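Long-range contacts in pyrrolysyl-tRNA synthetase (Desulfitobacterium hafniense, PDB 3DSQ), which probably attaches pyrrolysine to its cognate tRNA at the expense of ATP, as a homodimeric class II aminoacyl-tRNA synthetase: residues A166-N170 and Q268-A274; A72-E77 and L257-L261; S12-Q18 and R42-F46. One frame throughout, in Å; residues are numbered along the deposited sequence.

Interaction 1. Residues A166-N170 and Q268-A274. With NA (sodium ion), chain D.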
ATOM      1  N   ALA B 166      10.234  17.797 -12.418  1.00 48.23           N
ATOM      2  CA  ALA B 166       9.329  18.937 -12.410  1.00 47.14           C
ATOM      3  C   ALA B 166       8.073  18.735 -11.560  1.00 45.82           C
ATOM      4  O   ALA B 166       7.387  19.702 -11.226  1.00 45.78           O
ATOM      5  CB  ALA B 166       8.938  19.288 -13.834  1.00 47.88           C
ATOM      6  N   GLN B 167       7.763  17.490 -11.214  1.00 43.76           N
ATOM      7  CA  GLN B 167       6.580  17.211 -10.407  1.00 41.44           C
ATOM      8  C   GLN B 167       6.952  16.506  -9.109  1.00 38.27           C
ATOM      9  O   GLN B 167       8.059  15.987  -8.980  1.00 40.36           O
ATOM     10  CB  GLN B 167       5.586  16.359 -11.203  1.00 42.37           C
ATOM     11  CG  GLN B 167       5.040  17.050 -12.440  1.00 42.79           C
ATOM     12  CD  GLN B 167       3.930  16.261 -13.114  1.00 40.97           C
ATOM     13  OE1 GLN B 167       2.858  16.066 -12.544  1.00 41.62           O
ATOM     14  NE2 GLN B 167       4.186  15.799 -14.332  1.00 40.71           N
ATOM     15  N   HIS B 168       6.030  16.489  -8.149  1.00 35.43           N
ATOM     16  CA  HIS B 168       6.293  15.850  -6.862  1.00 30.98           C
ATOM     17  C   HIS B 168       5.092  15.118  -6.263  1.00 30.41           C
ATOM     18  O   HIS B 168       3.956  15.587  -6.345  1.00 31.71           O
ATOM     19  CB  HIS B 168       6.774  16.897  -5.846  1.00 29.16           C
ATOM     20  CG  HIS B 168       7.013  16.340  -4.471  1.00 25.94           C
ATOM     21  ND1 HIS B 168       8.122  15.585  -4.158  1.00 23.55           N
ATOM     22  CD2 HIS B 168       6.257  16.380  -3.348  1.00 25.83           C
ATOM     23  CE1 HIS B 168       8.038  15.179  -2.903  1.00 24.32           C
ATOM     24  NE2 HIS B 168       6.916  15.649  -2.387  1.00 25.72           N
ATOM     25  N   LEU B 169       5.360  13.963  -5.662  1.00 28.79           N
ATOM     26  CA  LEU B 169       4.338  13.175  -4.977  1.00 26.15           C
ATOM     27  C   LEU B 169       4.854  12.972  -3.554  1.00 26.18           C
ATOM     28  O   LEU B 169       5.965  12.481  -3.370  1.00 26.46           O
ATOM     29  CB  LEU B 169       4.157  11.800  -5.635  1.00 26.89           C
ATOM     30  CG  LEU B 169       3.348  11.659  -6.937  1.00 24.95           C
ATOM     31  CD1 LEU B 169       3.306  10.187  -7.331  1.00 24.13           C
ATOM     32  CD2 LEU B 169       1.933  12.183  -6.745  1.00 23.17           C
ATOM     33  N   ASN B 170       4.083  13.368  -2.545  1.00 26.41           N
ATOM     34  CA  ASN B 170       4.527  13.150  -1.170  1.00 25.83           C
ATOM     35  C   ASN B 170       4.428  11.664  -0.887  1.00 26.00           C
ATOM     36  O   ASN B 170       5.224  11.120  -0.138  1.00 25.95           O
ATOM     37  CB  ASN B 170       3.651  13.905  -0.163  1.00 25.49           C
ATOM     38  CG  ASN B 170       3.859  15.405  -0.218  1.00 26.93           C
ATOM     39  OD1 ASN B 170       4.976  15.886  -0.408  1.00 25.96           O
ATOM     40  ND2 ASN B 170       2.783  16.151  -0.043  1.00 27.25           N
ATOM     41  N   GLN B 268      -0.643  13.774 -18.295  1.00 32.10           N
ATOM     42  CA  GLN B 268       0.014  15.030 -17.925  1.00 34.06           C
ATOM     43  C   GLN B 268       0.499  15.163 -16.486  1.00 33.68           C
ATOM     44  O   GLN B 268       1.630  15.583 -16.253  1.00 33.81           O
ATOM     45  CB  GLN B 268      -0.896  16.213 -18.254  1.00 33.52           C
ATOM     46  CG  GLN B 268      -1.032  16.501 -19.735  1.00 34.42           C
ATOM     47  CD  GLN B 268       0.277  16.940 -20.359  1.00 37.46           C
ATOM     48  OE1 GLN B 268       1.079  17.637 -19.732  1.00 37.26           O
ATOM     49  NE2 GLN B 268       0.491  16.553 -21.607  1.00 39.43           N
ATOM     50  N   HIS B 269      -0.355  14.829 -15.527  1.00 34.50           N
ATOM     51  CA  HIS B 269       0.023  14.920 -14.122  1.00 33.77           C
ATOM     52  C   HIS B 269       0.389  13.548 -13.566  1.00 32.98           C
ATOM     53  O   HIS B 269      -0.311  12.556 -13.809  1.00 30.60           O
ATOM     54  CB  HIS B 269      -1.121  15.504 -13.287  1.00 36.48           C
ATOM     55  CG  HIS B 269      -1.301  16.985 -13.435  1.00 40.31           C
ATOM     56  ND1 HIS B 269      -0.240  17.860 -13.543  1.00 40.98           N
ATOM     57  CD2 HIS B 269      -2.418  17.751 -13.401  1.00 40.02           C
ATOM     58  CE1 HIS B 269      -0.696  19.100 -13.567  1.00 39.96           C
ATOM     59  NE2 HIS B 269      -2.014  19.061 -13.480  1.00 40.01           N
ATOM     60  N   VAL B 270       1.478  13.482 -12.808  1.00 30.78           N
ATOM     61  CA  VAL B 270       1.881  12.206 -12.230  1.00 28.76           C
ATOM     62  C   VAL B 270       0.845  11.819 -11.164  1.00 28.30           C
ATOM     63  O   VAL B 270       0.741  10.651 -10.770  1.00 25.74           O
ATOM     64  CB  VAL B 270       3.298  12.291 -11.600  1.00 29.74           C
ATOM     65  CG1 VAL B 270       3.260  13.139 -10.330  1.00 24.68           C
ATOM     66  CG2 VAL B 270       3.832  10.883 -11.318  1.00 26.45           C
ATOM     67  N   GLN B 271       0.081  12.811 -10.710  1.00 26.37           N
ATOM     68  CA  GLN B 271      -0.961  12.589  -9.704  1.00 25.98           C
ATOM     69  C   GLN B 271      -2.132  11.799 -10.282  1.00 25.22           C
ATOM     70  O   GLN B 271      -2.847  11.113  -9.556  1.00 23.23           O
ATOM     71  CB  GLN B 271      -1.523  13.919  -9.182  1.00 29.36           C
ATOM     72  CG  GLN B 271      -0.643  14.716  -8.214  1.00 32.96           C
ATOM     73  CD  GLN B 271       0.552  15.382  -8.883  1.00 35.38           C
ATOM     74  OE1 GLN B 271       0.567  15.599 -10.100  1.00 35.71           O
ATOM     75  NE2 GLN B 271       1.557  15.727  -8.080  1.00 36.86           N
ATOM     76  N   SER B 272      -2.342  11.914 -11.589  1.00 24.66           N
ATOM     77  CA  SER B 272      -3.453  11.229 -12.240  1.00 25.00           C
ATOM     78  C   SER B 272      -3.646   9.750 -11.856  1.00 21.62           C
ATOM     79  O   SER B 272      -4.772   9.261 -11.787  1.00 22.17           O
ATOM     80  CB  SER B 272      -3.315  11.384 -13.758  1.00 24.36           C
ATOM     81  OG  SER B 272      -3.628  10.181 -14.419  1.00 30.12           O
ATOM     82  N   MET B 273      -2.570   9.034 -11.577  1.00 22.25           N
ATOM     83  CA  MET B 273      -2.729   7.627 -11.219  1.00 24.28           C
ATOM     84  C   MET B 273      -2.159   7.245  -9.855  1.00 23.76           C
ATOM     85  O   MET B 273      -2.036   6.071  -9.521  1.00 22.43           O
ATOM     86  CB  MET B 273      -2.146   6.743 -12.333  1.00 25.05           C
ATOM     87  CG  MET B 273      -2.996   6.776 -13.594  1.00 25.00           C
ATOM     88  SD  MET B 273      -2.324   5.930 -15.055  1.00 29.78           S
ATOM     89  CE  MET B 273      -1.374   7.220 -15.734  1.00 25.45           C
ATOM     90  N   ALA B 274      -1.853   8.251  -9.044  1.00 23.74           N
ATOM     91  CA  ALA B 274      -1.311   8.005  -7.717  1.00 21.92           C
ATOM     92  C   ALA B 274      -2.447   7.870  -6.712  1.00 19.79           C
ATOM     93  O   ALA B 274      -3.618   7.996  -7.067  1.00 21.72           O
ATOM     94  CB  ALA B 274      -0.393   9.166  -7.321  1.00 23.13           C
TER
HETATM   95 NA    NA D 289       9.524  13.747  -8.922  1.00 53.47          NA
HETATM   96  O   HOH W   1       1.840  17.792 -10.986  1.00 34.48           O
HETATM   97  O   HOH W   2       3.524  18.259  -8.979  1.00 36.22           O
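Two irregular segments approach each other at Gln-167 and Val-270, CA atoms 7.1 Å apart, and are joined by side-chain to backbone bonds. In this class II synthetase core, 166-170 belongs to the loop between antiparallel strands 150-159 and 171-180; the loop that follows helix 257-265 contains 268-274. Gln-167 bridges them with both ends of its amide: OE1 accepts from Val-270 N at 2.9 Å, nearly straight at the hydrogen (169°) though tilted from the carbonyl plane, while NE2 gives a more bent bond to Gln-268 O. The side chain is stretched beyond CG (chi2 -173°), which carries the amide across to that backbone. With an alanine here, Val-270 N would probably lose its acceptor and Gln-268 O its amide donor. The backbone O of Gln-167 binds the sodium ion at 2.7 Å, with Gln-164 O and Ser-163 OG. Leu-169 meets Val-270 tip to tip, CG on CG1 at 3.7 Å, and sets CD1 on Ala-274 CB. A water lies between two acceptors and donates to both, 2.7 Å from Gln-271 OE1 and a rather short 2.5 Å from Gln-167 OE1.

Interaction 2. Residues A72-E77 and L257-L261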
ATOM      1  N   ALA B  72      -5.280   1.637 -12.649  1.00 24.19           N
ATOM      2  CA  ALA B  72      -3.986   1.275 -13.215  1.00 25.01           C
ATOM      3  C   ALA B  72      -2.890   0.941 -12.220  1.00 26.73           C
ATOM      4  O   ALA B  72      -2.152  -0.032 -12.410  1.00 24.42           O
ATOM      5  CB  ALA B  72      -3.505   2.391 -14.138  1.00 24.74           C
ATOM      6  N   LEU B  73      -2.769   1.746 -11.165  1.00 26.75           N
ATOM      7  CA  LEU B  73      -1.734   1.506 -10.175  1.00 26.34           C
ATOM      8  C   LEU B  73      -1.883   0.116  -9.581  1.00 24.88           C
ATOM      9  O   LEU B  73      -0.912  -0.603  -9.454  1.00 25.52           O
ATOM     10  CB  LEU B  73      -1.782   2.569  -9.058  1.00 25.18           C
ATOM     11  CG  LEU B  73      -0.748   2.407  -7.936  1.00 27.32           C
ATOM     12  CD1 LEU B  73       0.667   2.389  -8.533  1.00 23.82           C
ATOM     13  CD2 LEU B  73      -0.884   3.558  -6.922  1.00 24.55           C
ATOM     14  N   LEU B  74      -3.104  -0.261  -9.221  1.00 26.62           N
ATOM     15  CA  LEU B  74      -3.339  -1.568  -8.625  1.00 27.35           C
ATOM     16  C   LEU B  74      -3.196  -2.703  -9.631  1.00 30.51           C
ATOM     17  O   LEU B  74      -2.729  -3.787  -9.291  1.00 31.51           O
ATOM     18  CB  LEU B  74      -4.726  -1.617  -7.972  1.00 27.52           C
ATOM     19  CG  LEU B  74      -4.882  -0.722  -6.731  1.00 31.17           C
ATOM     20  CD1 LEU B  74      -6.301  -0.832  -6.191  1.00 28.27           C
ATOM     21  CD2 LEU B  74      -3.864  -1.130  -5.664  1.00 28.25           C
ATOM     22  N   GLU B  75      -3.600  -2.450 -10.871  1.00 32.89           N
ATOM     23  CA  GLU B  75      -3.506  -3.456 -11.921  1.00 34.83           C
ATOM     24  C   GLU B  75      -2.029  -3.676 -12.221  1.00 35.00           C
ATOM     25  O   GLU B  75      -1.575  -4.807 -12.415  1.00 33.87           O
ATOM     26  CB  GLU B  75      -4.234  -2.963 -13.173  1.00 36.34           C
ATOM     27  CG  GLU B  75      -4.260  -3.953 -14.326  1.00 40.44           C
ATOM     28  CD  GLU B  75      -4.831  -3.334 -15.594  1.00 42.91           C
ATOM     29  OE1 GLU B  75      -4.227  -2.364 -16.104  1.00 43.78           O
ATOM     30  OE2 GLU B  75      -5.885  -3.812 -16.075  1.00 45.08           O
ATOM     31  N   LEU B  76      -1.284  -2.576 -12.243  1.00 35.03           N
ATOM     32  CA  LEU B  76       0.147  -2.615 -12.504  1.00 34.14           C
ATOM     33  C   LEU B  76       0.830  -3.376 -11.369  1.00 35.17           C
ATOM     34  O   LEU B  76       1.692  -4.227 -11.607  1.00 34.15           O
ATOM     35  CB  LEU B  76       0.699  -1.188 -12.566  1.00 34.40           C
ATOM     36  CG  LEU B  76       1.944  -0.850 -13.391  1.00 34.75           C
ATOM     37  CD1 LEU B  76       2.782   0.151 -12.622  1.00 33.23           C
ATOM     38  CD2 LEU B  76       2.748  -2.082 -13.710  1.00 35.94           C
ATOM     39  N   GLU B  77       0.435  -3.065 -10.134  1.00 34.15           N
ATOM     40  CA  GLU B  77       1.013  -3.710  -8.961  1.00 35.27           C
ATOM     41  C   GLU B  77       0.878  -5.230  -8.976  1.00 35.96           C
ATOM     42  O   GLU B  77       1.839  -5.950  -8.688  1.00 32.80           O
ATOM     43  CB  GLU B  77       0.387  -3.150  -7.679  1.00 34.92           C
ATOM     44  CG  GLU B  77       1.029  -1.862  -7.199  1.00 36.54           C
ATOM     45  CD  GLU B  77       0.507  -1.415  -5.843  1.00 40.06           C
ATOM     46  OE1 GLU B  77       0.090  -2.287  -5.049  1.00 39.51           O
ATOM     47  OE2 GLU B  77       0.530  -0.195  -5.563  1.00 42.34           O
ATOM     48  N   LEU B 257       6.303   3.587  -9.659  1.00 25.58           N
ATOM     49  CA  LEU B 257       5.180   3.117 -10.470  1.00 27.24           C
ATOM     50  C   LEU B 257       4.272   4.194 -11.061  1.00 27.14           C
ATOM     51  O   LEU B 257       3.821   4.056 -12.206  1.00 25.45           O
ATOM     52  CB  LEU B 257       4.337   2.098  -9.683  1.00 24.28           C
ATOM     53  CG  LEU B 257       5.099   0.853  -9.219  1.00 27.21           C
ATOM     54  CD1 LEU B 257       4.114  -0.190  -8.732  1.00 25.70           C
ATOM     55  CD2 LEU B 257       5.950   0.285 -10.363  1.00 26.40           C
ATOM     56  N   GLU B 258       3.988   5.252 -10.301  1.00 24.63           N
ATOM     57  CA  GLU B 258       3.142   6.316 -10.833  1.00 25.61           C
ATOM     58  C   GLU B 258       3.866   6.950 -12.008  1.00 27.70           C
ATOM     59  O   GLU B 258       3.258   7.264 -13.034  1.00 27.04           O
ATOM     60  CB  GLU B 258       2.833   7.399  -9.780  1.00 24.87           C
ATOM     61  CG  GLU B 258       1.953   6.954  -8.604  1.00 21.93           C
ATOM     62  CD  GLU B 258       2.739   6.234  -7.526  1.00 19.54           C
ATOM     63  OE1 GLU B 258       3.978   6.166  -7.652  1.00 18.63           O
ATOM     64  OE2 GLU B 258       2.126   5.744  -6.551  1.00 22.71           O
ATOM     65  N   ARG B 259       5.174   7.128 -11.866  1.00 29.18           N
ATOM     66  CA  ARG B 259       5.953   7.722 -12.937  1.00 31.51           C
ATOM     67  C   ARG B 259       5.976   6.789 -14.153  1.00 31.05           C
ATOM     68  O   ARG B 259       5.911   7.242 -15.291  1.00 28.86           O
ATOM     69  CB  ARG B 259       7.375   8.019 -12.462  1.00 33.66           C
ATOM     70  CG  ARG B 259       8.230   8.654 -13.531  1.00 39.61           C
ATOM     71  CD  ARG B 259       9.570   9.129 -12.997  1.00 45.64           C
ATOM     72  NE  ARG B 259      10.394   9.659 -14.082  1.00 50.96           N
ATOM     73  CZ  ARG B 259      11.575  10.247 -13.915  1.00 53.03           C
ATOM     74  NH1 ARG B 259      12.085  10.388 -12.697  1.00 53.24           N
ATOM     75  NH2 ARG B 259      12.247  10.695 -14.971  1.00 53.50           N
ATOM     76  N   LEU B 260       6.076   5.488 -13.905  1.00 31.42           N
ATOM     77  CA  LEU B 260       6.069   4.516 -14.990  1.00 31.29           C
ATOM     78  C   LEU B 260       4.744   4.650 -15.721  1.00 30.94           C
ATOM     79  O   LEU B 260       4.709   4.767 -16.943  1.00 31.87           O
ATOM     80  CB  LEU B 260       6.187   3.082 -14.459  1.00 32.84           C
ATOM     81  CG  LEU B 260       7.543   2.401 -14.238  1.00 36.77           C
ATOM     82  CD1 LEU B 260       7.296   0.900 -14.100  1.00 36.47           C
ATOM     83  CD2 LEU B 260       8.486   2.642 -15.411  1.00 36.27           C
ATOM     84  N   LEU B 261       3.652   4.637 -14.958  1.00 29.61           N
ATOM     85  CA  LEU B 261       2.319   4.756 -15.538  1.00 28.04           C
ATOM     86  C   LEU B 261       2.134   6.026 -16.346  1.00 28.62           C
ATOM     87  O   LEU B 261       1.546   5.996 -17.434  1.00 28.17           O
ATOM     88  CB  LEU B 261       1.244   4.691 -14.444  1.00 25.29           C
ATOM     89  CG  LEU B 261       0.996   3.292 -13.881  1.00 25.95           C
ATOM     90  CD1 LEU B 261       0.033   3.377 -12.732  1.00 22.26           C
ATOM     91  CD2 LEU B 261       0.457   2.368 -14.978  1.00 23.51           C
TER
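Leu-76 and Leu-261 reach toward each other tip to tip where helix 72-85 meets helix 257-265, the short segments crossing at 105° with their axes 10.2 Å apart. Leu-261 is the side chain to follow. Its CB leads to CG, which lies anti to the carbonyl carbon (chi1 -75°), a torsion that sets it on Leu-76 CD1 at 3.8 Å. From there the two methyls part. CD1 lies against the backbone at the start of the helix, 3.6 Å from Leu-73 N, and also touches Ala-72 CB; CD2 lies against Leu-76 CG at 3.9 Å. One turn back, Leu-257 offers CB to two leucines at once, Leu-73 CD1 and Leu-76 CD1, each at 3.9 Å, while its own CD1 crosses the aliphatic part of Glu-77 at about a right angle and meets CG. The carboxylate of Glu-258 borders this apolar seam: OE2 comes within 3.7 Å of Leu-73 CD2, and this buried oxygen is satisfied by a hydrogen bond with Thr-173 OG1. The seam belongs to the class II catalytic-domain fold, where helices pack against the mostly antiparallel sheet. Strand 171-180 touches both helices through Thr-173, strand 150-159 adds Ile-155 against Glu-77 and Leu-257, and Met-273 lies on Ala-72 and Leu-261.

Interaction 3. Residues S12-Q18 and R42-F46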
ATOM      1  N   SER B  12      -2.897  35.248 -27.708  1.00 42.97           N
ATOM      2  CA  SER B  12      -3.627  34.970 -26.471  1.00 40.36           C
ATOM      3  C   SER B  12      -3.602  33.483 -26.127  1.00 37.98           C
ATOM      4  O   SER B  12      -4.187  32.661 -26.837  1.00 33.65           O
ATOM      5  CB  SER B  12      -5.082  35.438 -26.581  1.00 41.22           C
ATOM      6  OG  SER B  12      -5.154  36.843 -26.724  1.00 45.22           O
ATOM      7  N   PHE B  13      -2.929  33.148 -25.026  1.00 34.08           N
ATOM      8  CA  PHE B  13      -2.817  31.759 -24.595  1.00 31.82           C
ATOM      9  C   PHE B  13      -3.678  31.453 -23.378  1.00 28.43           C
ATOM     10  O   PHE B  13      -4.341  32.339 -22.850  1.00 29.38           O
ATOM     11  CB  PHE B  13      -1.352  31.415 -24.308  1.00 33.22           C
ATOM     12  CG  PHE B  13      -0.442  31.664 -25.473  1.00 36.37           C
ATOM     13  CD1 PHE B  13       0.121  32.921 -25.678  1.00 37.38           C
ATOM     14  CD2 PHE B  13      -0.178  30.650 -26.392  1.00 36.02           C
ATOM     15  CE1 PHE B  13       0.935  33.167 -26.783  1.00 37.72           C
ATOM     16  CE2 PHE B  13       0.634  30.885 -27.502  1.00 35.97           C
ATOM     17  CZ  PHE B  13       1.191  32.146 -27.699  1.00 38.71           C
ATOM     18  N   TRP B  14      -3.676  30.195 -22.949  1.00 25.89           N
ATOM     19  CA  TRP B  14      -4.469  29.772 -21.797  1.00 27.88           C
ATOM     20  C   TRP B  14      -4.053  30.543 -20.548  1.00 29.67           C
ATOM     21  O   TRP B  14      -2.886  30.915 -20.407  1.00 26.77           O
ATOM     22  CB  TRP B  14      -4.254  28.282 -21.487  1.00 26.09           C
ATOM     23  CG  TRP B  14      -4.571  27.334 -22.593  1.00 26.18           C
ATOM     24  CD1 TRP B  14      -3.783  26.313 -23.042  1.00 28.08           C
ATOM     25  CD2 TRP B  14      -5.766  27.293 -23.375  1.00 23.69           C
ATOM     26  NE1 TRP B  14      -4.412  25.636 -24.058  1.00 26.04           N
ATOM     27  CE2 TRP B  14      -5.633  26.216 -24.283  1.00 26.09           C
ATOM     28  CE3 TRP B  14      -6.939  28.059 -23.396  1.00 24.25           C
ATOM     29  CZ2 TRP B  14      -6.633  25.882 -25.207  1.00 25.46           C
ATOM     30  CZ3 TRP B  14      -7.935  27.731 -24.309  1.00 27.72           C
ATOM     31  CH2 TRP B  14      -7.774  26.645 -25.207  1.00 28.05           C
ATOM     32  N   THR B  15      -5.013  30.790 -19.658  1.00 29.56           N
ATOM     33  CA  THR B  15      -4.705  31.439 -18.395  1.00 30.93           C
ATOM     34  C   THR B  15      -4.155  30.264 -17.597  1.00 32.05           C
ATOM     35  O   THR B  15      -4.452  29.105 -17.919  1.00 31.73           O
ATOM     36  CB  THR B  15      -5.956  31.955 -17.680  1.00 31.16           C
ATOM     37  OG1 THR B  15      -6.851  30.860 -17.438  1.00 27.18           O
ATOM     38  CG2 THR B  15      -6.652  33.038 -18.514  1.00 30.68           C
ATOM     39  N   LYS B  16      -3.363  30.545 -16.570  1.00 29.55           N
ATOM     40  CA  LYS B  16      -2.781  29.487 -15.760  1.00 29.32           C
ATOM     41  C   LYS B  16      -3.837  28.497 -15.285  1.00 30.66           C
ATOM     42  O   LYS B  16      -3.581  27.289 -15.236  1.00 30.95           O
ATOM     43  CB  LYS B  16      -2.041  30.083 -14.554  1.00 31.76           C
ATOM     44  CG  LYS B  16      -1.372  29.054 -13.637  1.00 33.25           C
ATOM     45  CD  LYS B  16      -0.316  28.226 -14.374  1.00 37.42           C
ATOM     46  CE  LYS B  16       0.373  27.215 -13.449  1.00 35.31           C
ATOM     47  NZ  LYS B  16      -0.608  26.540 -12.544  1.00 37.08           N
ATOM     48  N   VAL B  17      -5.025  28.993 -14.941  1.00 28.36           N
ATOM     49  CA  VAL B  17      -6.079  28.111 -14.465  1.00 29.49           C
ATOM     50  C   VAL B  17      -6.667  27.220 -15.578  1.00 29.62           C
ATOM     51  O   VAL B  17      -7.038  26.073 -15.330  1.00 28.16           O
ATOM     52  CB  VAL B  17      -7.207  28.909 -13.786  1.00 30.27           C
ATOM     53  CG1 VAL B  17      -8.055  29.624 -14.824  1.00 31.86           C
ATOM     54  CG2 VAL B  17      -8.042  27.977 -12.930  1.00 31.49           C
ATOM     55  N   GLN B  18      -6.754  27.750 -16.793  1.00 28.95           N
ATOM     56  CA  GLN B  18      -7.270  26.979 -17.926  1.00 29.31           C
ATOM     57  C   GLN B  18      -6.248  25.915 -18.273  1.00 28.84           C
ATOM     58  O   GLN B  18      -6.593  24.760 -18.537  1.00 28.51           O
ATOM     59  CB  GLN B  18      -7.477  27.881 -19.134  1.00 25.76           C
ATOM     60  CG  GLN B  18      -8.546  28.912 -18.938  1.00 25.84           C
ATOM     61  CD  GLN B  18      -8.669  29.815 -20.128  1.00 24.26           C
ATOM     62  OE1 GLN B  18      -7.666  30.285 -20.666  1.00 25.19           O
ATOM     63  NE2 GLN B  18      -9.900  30.070 -20.555  1.00 24.83           N
ATOM     64  N   ARG B  42     -10.430  32.444 -27.071  1.00 36.54           N
ATOM     65  CA  ARG B  42      -9.689  31.447 -26.307  1.00 36.06           C
ATOM     66  C   ARG B  42     -10.578  30.812 -25.249  1.00 35.20           C
ATOM     67  O   ARG B  42     -10.599  29.591 -25.095  1.00 34.75           O
ATOM     68  CB  ARG B  42      -8.457  32.090 -25.662  1.00 36.11           C
ATOM     69  CG  ARG B  42      -7.948  31.376 -24.425  1.00 35.88           C
ATOM     70  CD  ARG B  42      -8.263  32.218 -23.208  1.00 38.41           C
ATOM     71  NE  ARG B  42      -7.085  32.956 -22.767  1.00 40.48           N
ATOM     72  CZ  ARG B  42      -7.117  34.026 -21.979  1.00 38.34           C
ATOM     73  NH1 ARG B  42      -8.270  34.506 -21.542  1.00 34.76           N
ATOM     74  NH2 ARG B  42      -5.980  34.603 -21.618  1.00 40.02           N
ATOM     75  N   ASP B  43     -11.315  31.641 -24.519  1.00 35.61           N
ATOM     76  CA  ASP B  43     -12.212  31.131 -23.493  1.00 35.57           C
ATOM     77  C   ASP B  43     -13.214  30.187 -24.165  1.00 37.03           C
ATOM     78  O   ASP B  43     -13.520  29.112 -23.646  1.00 35.60           O
ATOM     79  CB  ASP B  43     -12.939  32.289 -22.802  1.00 33.44           C
ATOM     80  CG  ASP B  43     -11.998  33.159 -21.964  1.00 36.43           C
ATOM     81  OD1 ASP B  43     -10.774  32.915 -21.982  1.00 33.70           O
ATOM     82  OD2 ASP B  43     -12.480  34.094 -21.284  1.00 36.84           O
ATOM     83  N   ARG B  44     -13.716  30.593 -25.327  1.00 37.08           N
ATOM     84  CA  ARG B  44     -14.669  29.775 -26.069  1.00 38.24           C
ATOM     85  C   ARG B  44     -14.041  28.431 -26.428  1.00 36.98           C
ATOM     86  O   ARG B  44     -14.630  27.375 -26.216  1.00 37.39           O
ATOM     87  CB  ARG B  44     -15.095  30.494 -27.349  1.00 39.29           C
ATOM     88  CG  ARG B  44     -15.792  29.594 -28.352  1.00 42.26           C
ATOM     89  CD  ARG B  44     -15.681  30.181 -29.746  1.00 44.69           C
ATOM     90  NE  ARG B  44     -16.627  31.264 -29.952  1.00 45.63           N
ATOM     91  CZ  ARG B  44     -16.515  32.183 -30.903  1.00 48.05           C
ATOM     92  NH1 ARG B  44     -15.484  32.152 -31.739  1.00 46.40           N
ATOM     93  NH2 ARG B  44     -17.444  33.127 -31.024  1.00 47.22           N
ATOM     94  N   ALA B  45     -12.840  28.475 -26.984  1.00 35.21           N
ATOM     95  CA  ALA B  45     -12.150  27.257 -27.355  1.00 32.87           C
ATOM     96  C   ALA B  45     -11.932  26.370 -26.140  1.00 33.20           C
ATOM     97  O   ALA B  45     -12.130  25.156 -26.203  1.00 29.76           O
ATOM     98  CB  ALA B  45     -10.826  27.592 -27.992  1.00 34.62           C
ATOM     99  N   PHE B  46     -11.524  26.985 -25.031  1.00 31.92           N
ATOM    100  CA  PHE B  46     -11.259  26.255 -23.800  1.00 30.92           C
ATOM    101  C   PHE B  46     -12.428  25.382 -23.396  1.00 31.54           C
ATOM    102  O   PHE B  46     -12.265  24.206 -23.065  1.00 30.29           O
ATOM    103  CB  PHE B  46     -10.958  27.222 -22.658  1.00 30.04           C
ATOM    104  CG  PHE B  46     -10.925  26.564 -21.322  1.00 27.68           C
ATOM    105  CD1 PHE B  46      -9.854  25.752 -20.965  1.00 23.82           C
ATOM    106  CD2 PHE B  46     -11.985  26.717 -20.433  1.00 24.39           C
ATOM    107  CE1 PHE B  46      -9.838  25.103 -19.743  1.00 24.53           C
ATOM    108  CE2 PHE B  46     -11.978  26.070 -19.205  1.00 26.05           C
ATOM    109  CZ  PHE B  46     -10.901  25.259 -18.857  1.00 23.14           C
TER
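Arg-42, Gln-18 and Phe-46 carry this contact, and Arg-42 makes the shortest hydrogen bond across it. Its guanidinium grips Phe-13 O side-on with two nitrogens: NE at 2.8 Å and NH2 at 3.1 Å. The oxygen lies close to the guanidinium plane, but it is approached differently by the two donors, NE standing above the carbonyl plane and NH2 nearly in line with the C=O bond. Bends at chi2 and chi3 (-108° and -101°) turn the guanidinium until NE and NH2 face Phe-13 O and NH1 reaches Asp-43 OD1, on the same helix 39-68, in a salt bridge. The bonds to Phe-13 O and Asp-43 OD1 hold the guanidinium's orientation, and Thr-15 CG2 packs over one of its faces, off toward the rim.

Thr-15 is the N-cap of helix 16-24 and forms a capping box with Gln-18: Gln-18 N donates to Thr-15 OG1, and Thr-15 N donates to Gln-18 OE1 at 2.9 Å. The cap anchors the glutamine amide, whose other end, NE2, reaches Asp-43 OD1 in a weak bond. Between CB and that amide, Gln-18 lies across Phe-46; its CG sits over the ring centre, 4.0 Å from the centroid, in a CH-pi contact. Phe-46 in turn points an edge at the face of Trp-14 in an offset edge-to-face pair, planes at 67°. Trp-14 slides past Arg-42 in the opposite direction, CE3 lying 3.6 Å from Arg-42 CG, while its indole NE1 is hydrogen-bonded to Gln-31 O.

From the N terminus, interaction 3 comes first: 12-18 pairs with 42-46 and closes a short, mostly helical loop, fastening helix 16-24 to the start of the long helix 39-68. That helix is followed in the chain by helix 72-85, where interaction 2 opens. Its loop runs to 257-261, and interaction 1 opens within it at 166-170 but closes beyond it at 268-274, so the two cross. They also touch: Ala-274 CB packs on Glu-258 CG, and Met-273 O on Leu-73 CB. Together they tie helices 72-85 and 257-265 to the sodium-binding loop of the sheet. Interaction 3 stands apart, its centre about 23 Å from that of interaction 1 and 31 Å from that of interaction 2.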